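Local coordinates for extracellular solute-binding protein family 1 (Alicyclobacillus acidocaldarius subsp. acidocaldarius, PDB 4OVJ), which probably binds a solute outside the cell, as the extracellular solute-binding proteins of bacterial ABC transporters do, at residues 158-163 against 189-194. Residues are numbered along the deposited sequence; the frame is centred on the assembly and turned at random.
Sequences VSWQQW and GYWARQ
Trp160, in the first turn of its helix, reaches across to Tyr190, Trp191 and Gln194, and its indole makes the whole contact from this side. CB leaves the backbone pointing toward helix 185-194, and with CG anti to the carbonyl carbon (chi1 -73°) the ring is carried on in that direction. CG lies 3.7 Å from Trp191 CZ3, which sits over one face of the indole, toward its rim. Next along the five-membered ring, CD1 comes within 3.6 Å of the same CZ3. The two indoles meet obliquely, with 48° between the five-membered ring of Trp160 and the six-membered ring of Trp191. NE1 then gives its hydrogen to Gln194 OE1, at 2.8 Å and almost perfectly straight. The oxygen lies in the indole plane and receives the bond on a lone pair in its own carbonyl plane, and the ring and amide planes are nearly perpendicular (89°). On the benzo side, CE2 is 3.6 Å from Trp191 CE3, while CZ2 meets the edge of the Tyr190 ring, 3.7 Å from its CE2. The buried indole N-H is thus satisfied amid aromatic packing. Gln194 NE2 donates to Pro281 O, which holds the amide with OE1 turned to Trp160; Tyr190 OH donates to the same carbonyl. Ser159 and Gln162 close a capping box at the start of helix 160-174. Around this junction, Tyr220 of helix 211-226 packs edge-to-face with Trp160, Ser216 of the same helix bonds Trp191 NE1, and the loop following strand 275-278 bonds both segments, through Thr282 and Pro281, within one lobe of the solute-binding fold.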
ATOM      1  N   VAL A 158       9.993 -17.479  -2.338  1.00  7.36           N
ATOM      2  CA  VAL A 158      11.134 -17.950  -3.096  1.00  8.52           C
ATOM      3  C   VAL A 158      11.959 -16.783  -3.612  1.00  8.38           C
ATOM      4  O   VAL A 158      11.514 -15.642  -3.561  1.00  9.46           O
ATOM      5  CB  VAL A 158      10.701 -18.830  -4.290  1.00  9.23           C
ATOM      6  CG1 VAL A 158      10.095 -20.139  -3.813  1.00  9.99           C
ATOM      7  CG2 VAL A 158       9.734 -18.087  -5.187  1.00  9.69           C
ATOM      8  N   SER A 159      13.152 -17.084  -4.108  1.00  7.85           N
ATOM      9  CA  SER A 159      13.980 -16.080  -4.766  1.00  8.14           C
ATOM     10  C   SER A 159      13.470 -15.815  -6.176  1.00  7.94           C
ATOM     11  O   SER A 159      12.728 -16.615  -6.745  1.00  8.46           O
ATOM     12  CB  SER A 159      15.416 -16.549  -4.869  1.00  8.57           C
ATOM     13  OG  SER A 159      15.484 -17.623  -5.783  1.00  9.99           O
ATOM     14  N   TRP A 160      13.901 -14.702  -6.752  1.00  7.73           N
ATOM     15  CA  TRP A 160      13.532 -14.385  -8.139  1.00  8.12           C
ATOM     16  C   TRP A 160      13.935 -15.509  -9.111  1.00  7.68           C
ATOM     17  O   TRP A 160      13.165 -15.872 -10.002  1.00  7.91           O
ATOM     18  CB  TRP A 160      14.188 -13.075  -8.583  1.00  8.35           C
ATOM     19  CG  TRP A 160      13.600 -11.836  -7.997  1.00  7.95           C
ATOM     20  CD1 TRP A 160      14.214 -10.970  -7.163  1.00  9.08           C
ATOM     21  CD2 TRP A 160      12.303 -11.291  -8.253  1.00  8.23           C
ATOM     22  NE1 TRP A 160      13.383  -9.940  -6.847  1.00  8.76           N
ATOM     23  CE2 TRP A 160      12.201 -10.103  -7.520  1.00  8.08           C
ATOM     24  CE3 TRP A 160      11.211 -11.700  -9.032  1.00  8.46           C
ATOM     25  CZ2 TRP A 160      11.057  -9.313  -7.534  1.00  9.45           C
ATOM     26  CZ3 TRP A 160      10.080 -10.915  -9.056  1.00  9.31           C
ATOM     27  CH2 TRP A 160      10.011  -9.724  -8.315  1.00  9.47           C
ATOM     28  N   GLN A 161      15.135 -16.059  -8.954  1.00  8.26           N
ATOM     29  CA  GLN A 161      15.574 -17.134  -9.853  1.00  9.86           C
ATOM     30  C   GLN A 161      14.792 -18.428  -9.616  1.00  9.18           C
ATOM     31  O   GLN A 161      14.440 -19.132 -10.562  1.00 10.75           O
ATOM     32  CB  GLN A 161      17.081 -17.350  -9.747  1.00 11.73           C
ATOM     33  CG  GLN A 161      17.891 -16.216 -10.388  1.00 13.92           C
ATOM     34  CD  GLN A 161      17.753 -16.221 -11.907  1.00 15.22           C
ATOM     35  OE1 GLN A 161      17.821 -17.281 -12.529  1.00 19.49           O
ATOM     36  NE2 GLN A 161      17.523 -15.047 -12.505  1.00 16.28           N
ATOM     37  N   GLN A 162      14.484 -18.739  -8.360  1.00  8.65           N
ATOM     38  CA  GLN A 162      13.643 -19.890  -8.086  1.00  8.25           C
ATOM     39  C   GLN A 162      12.242 -19.704  -8.683  1.00  7.64           C
ATOM     40  O   GLN A 162      11.669 -20.625  -9.243  1.00  9.03           O
ATOM     41  CB  GLN A 162      13.542 -20.146  -6.589  1.00  9.17           C
ATOM     42  CG  GLN A 162      14.843 -20.626  -5.949  1.00 10.73           C
ATOM     43  CD  GLN A 162      14.831 -20.578  -4.421  1.00 13.12           C
ATOM     44  OE1 GLN A 162      14.032 -19.877  -3.793  1.00 12.45           O
ATOM     45  NE2 GLN A 162      15.749 -21.313  -3.819  1.00 18.79           N
ATOM     46  N   TRP A 163      11.713 -18.496  -8.553  1.00  7.63           N
ATOM     47  CA  TRP A 163      10.434 -18.147  -9.114  1.00  7.63           C
ATOM     48  C   TRP A 163      10.414 -18.302 -10.639  1.00  8.13           C
ATOM     49  O   TRP A 163       9.488 -18.884 -11.185  1.00  8.31           O
ATOM     50  CB  TRP A 163      10.069 -16.722  -8.689  1.00  7.34           C
ATOM     51  CG  TRP A 163       8.708 -16.281  -9.097  1.00  8.16           C
ATOM     52  CD1 TRP A 163       8.405 -15.176  -9.834  1.00  8.56           C
ATOM     53  CD2 TRP A 163       7.455 -16.903  -8.772  1.00  8.28           C
ATOM     54  NE1 TRP A 163       7.042 -15.063  -9.980  1.00  8.68           N
ATOM     55  CE2 TRP A 163       6.436 -16.104  -9.332  1.00  8.16           C
ATOM     56  CE3 TRP A 163       7.094 -18.040  -8.042  1.00  7.87           C
ATOM     57  CZ2 TRP A 163       5.092 -16.418  -9.204  1.00  7.74           C
ATOM     58  CZ3 TRP A 163       5.750 -18.345  -7.910  1.00  7.65           C
ATOM     59  CH2 TRP A 163       4.769 -17.544  -8.502  1.00  7.29           C
ATOM     60  N   GLY A 189      10.396  -0.334  -7.769  1.00  6.30           N
ATOM     61  CA  GLY A 189      10.737   0.175  -6.449  1.00  6.79           C
ATOM     62  C   GLY A 189      11.093  -0.927  -5.461  1.00  6.73           C
ATOM     63  O   GLY A 189      12.042  -0.808  -4.704  1.00  7.67           O
ATOM     64  N   TYR A 190      10.322  -2.003  -5.504  1.00  6.47           N
ATOM     65  CA  TYR A 190      10.561  -3.198  -4.701  1.00  6.87           C
ATOM     66  C   TYR A 190      11.923  -3.827  -5.022  1.00  6.19           C
ATOM     67  O   TYR A 190      12.728  -4.063  -4.128  1.00  6.42           O
ATOM     68  CB  TYR A 190       9.408  -4.182  -4.923  1.00  6.67           C
ATOM     69  CG  TYR A 190       9.542  -5.508  -4.230  1.00  7.13           C
ATOM     70  CD1 TYR A 190       9.242  -5.653  -2.883  1.00  7.48           C
ATOM     71  CD2 TYR A 190       9.958  -6.630  -4.934  1.00  7.77           C
ATOM     72  CE1 TYR A 190       9.371  -6.887  -2.262  1.00  7.76           C
ATOM     73  CE2 TYR A 190      10.091  -7.857  -4.321  1.00  8.14           C
ATOM     74  CZ  TYR A 190       9.786  -7.981  -2.989  1.00  7.12           C
ATOM     75  OH  TYR A 190       9.923  -9.195  -2.380  1.00  7.53           O
ATOM     76  N   TRP A 191      12.200  -4.030  -6.301  1.00  6.16           N
ATOM     77  CA  TRP A 191      13.500  -4.510  -6.777  1.00  6.79           C
ATOM     78  C   TRP A 191      14.653  -3.608  -6.360  1.00  6.66           C
ATOM     79  O   TRP A 191      15.677  -4.087  -5.879  1.00  6.37           O
ATOM     80  CB  TRP A 191      13.448  -4.637  -8.309  1.00  7.01           C
ATOM     81  CG  TRP A 191      14.681  -5.177  -8.976  1.00  7.69           C
ATOM     82  CD1 TRP A 191      15.794  -4.481  -9.314  1.00  7.71           C
ATOM     83  CD2 TRP A 191      14.890  -6.518  -9.433  1.00  7.99           C
ATOM     84  NE1 TRP A 191      16.695  -5.304  -9.944  1.00  7.96           N
ATOM     85  CE2 TRP A 191      16.162  -6.559 -10.037  1.00  7.73           C
ATOM     86  CE3 TRP A 191      14.109  -7.681  -9.419  1.00  9.11           C
ATOM     87  CZ2 TRP A 191      16.684  -7.724 -10.606  1.00  8.48           C
ATOM     88  CZ3 TRP A 191      14.638  -8.851  -9.980  1.00 10.33           C
ATOM     89  CH2 TRP A 191      15.909  -8.857 -10.556  1.00  9.73           C
ATOM     90  N   ALA A 192      14.484  -2.306  -6.545  1.00  6.49           N
ATOM     91  CA  ALA A 192      15.526  -1.362  -6.185  1.00  6.86           C
ATOM     92  C   ALA A 192      15.847  -1.467  -4.706  1.00  7.02           C
ATOM     93  O   ALA A 192      17.016  -1.485  -4.332  1.00  7.61           O
ATOM     94  CB  ALA A 192      15.126   0.054  -6.523  1.00  7.38           C
ATOM     95  N   ARG A 193      14.813  -1.542  -3.875  1.00  6.93           N
ATOM     96  CA  ARG A 193      15.010  -1.646  -2.421  1.00  7.33           C
ATOM     97  C   ARG A 193      15.778  -2.920  -2.050  1.00  7.38           C
ATOM     98  O   ARG A 193      16.626  -2.902  -1.161  1.00  7.87           O
ATOM     99  CB  ARG A 193      13.677  -1.574  -1.691  1.00  7.80           C
ATOM    100  CG  ARG A 193      13.108  -0.159  -1.596  1.00  8.41           C
ATOM    101  CD  ARG A 193      11.635  -0.177  -1.230  1.00  8.90           C
ATOM    102  NE  ARG A 193      11.335  -0.985  -0.034  1.00  9.38           N
ATOM    103  CZ  ARG A 193      11.258  -0.545   1.231  1.00  9.66           C
ATOM    104  NH1 ARG A 193      11.466   0.728   1.551  1.00 10.68           N
ATOM    105  NH2 ARG A 193      10.971  -1.402   2.205  1.00 11.51           N
ATOM    106  N   GLN A 194      15.513  -4.014  -2.768  1.00  7.53           N
ATOM    107  CA  GLN A 194      16.261  -5.256  -2.546  1.00  8.30           C
ATOM    108  C   GLN A 194      17.750  -5.111  -2.847  1.00  8.59           C
ATOM    109  O   GLN A 194      18.571  -5.854  -2.315  1.00  9.23           O
ATOM    110  CB  GLN A 194      15.718  -6.387  -3.390  1.00  8.04           C
ATOM    111  CG  GLN A 194      14.292  -6.751  -3.111  1.00  8.13           C
ATOM    112  CD  GLN A 194      13.797  -7.819  -4.045  1.00  8.58           C
ATOM    113  OE1 GLN A 194      14.018  -7.751  -5.257  1.00  9.10           O
ATOM    114  NE2 GLN A 194      13.163  -8.839  -3.486  1.00  9.54           N
TER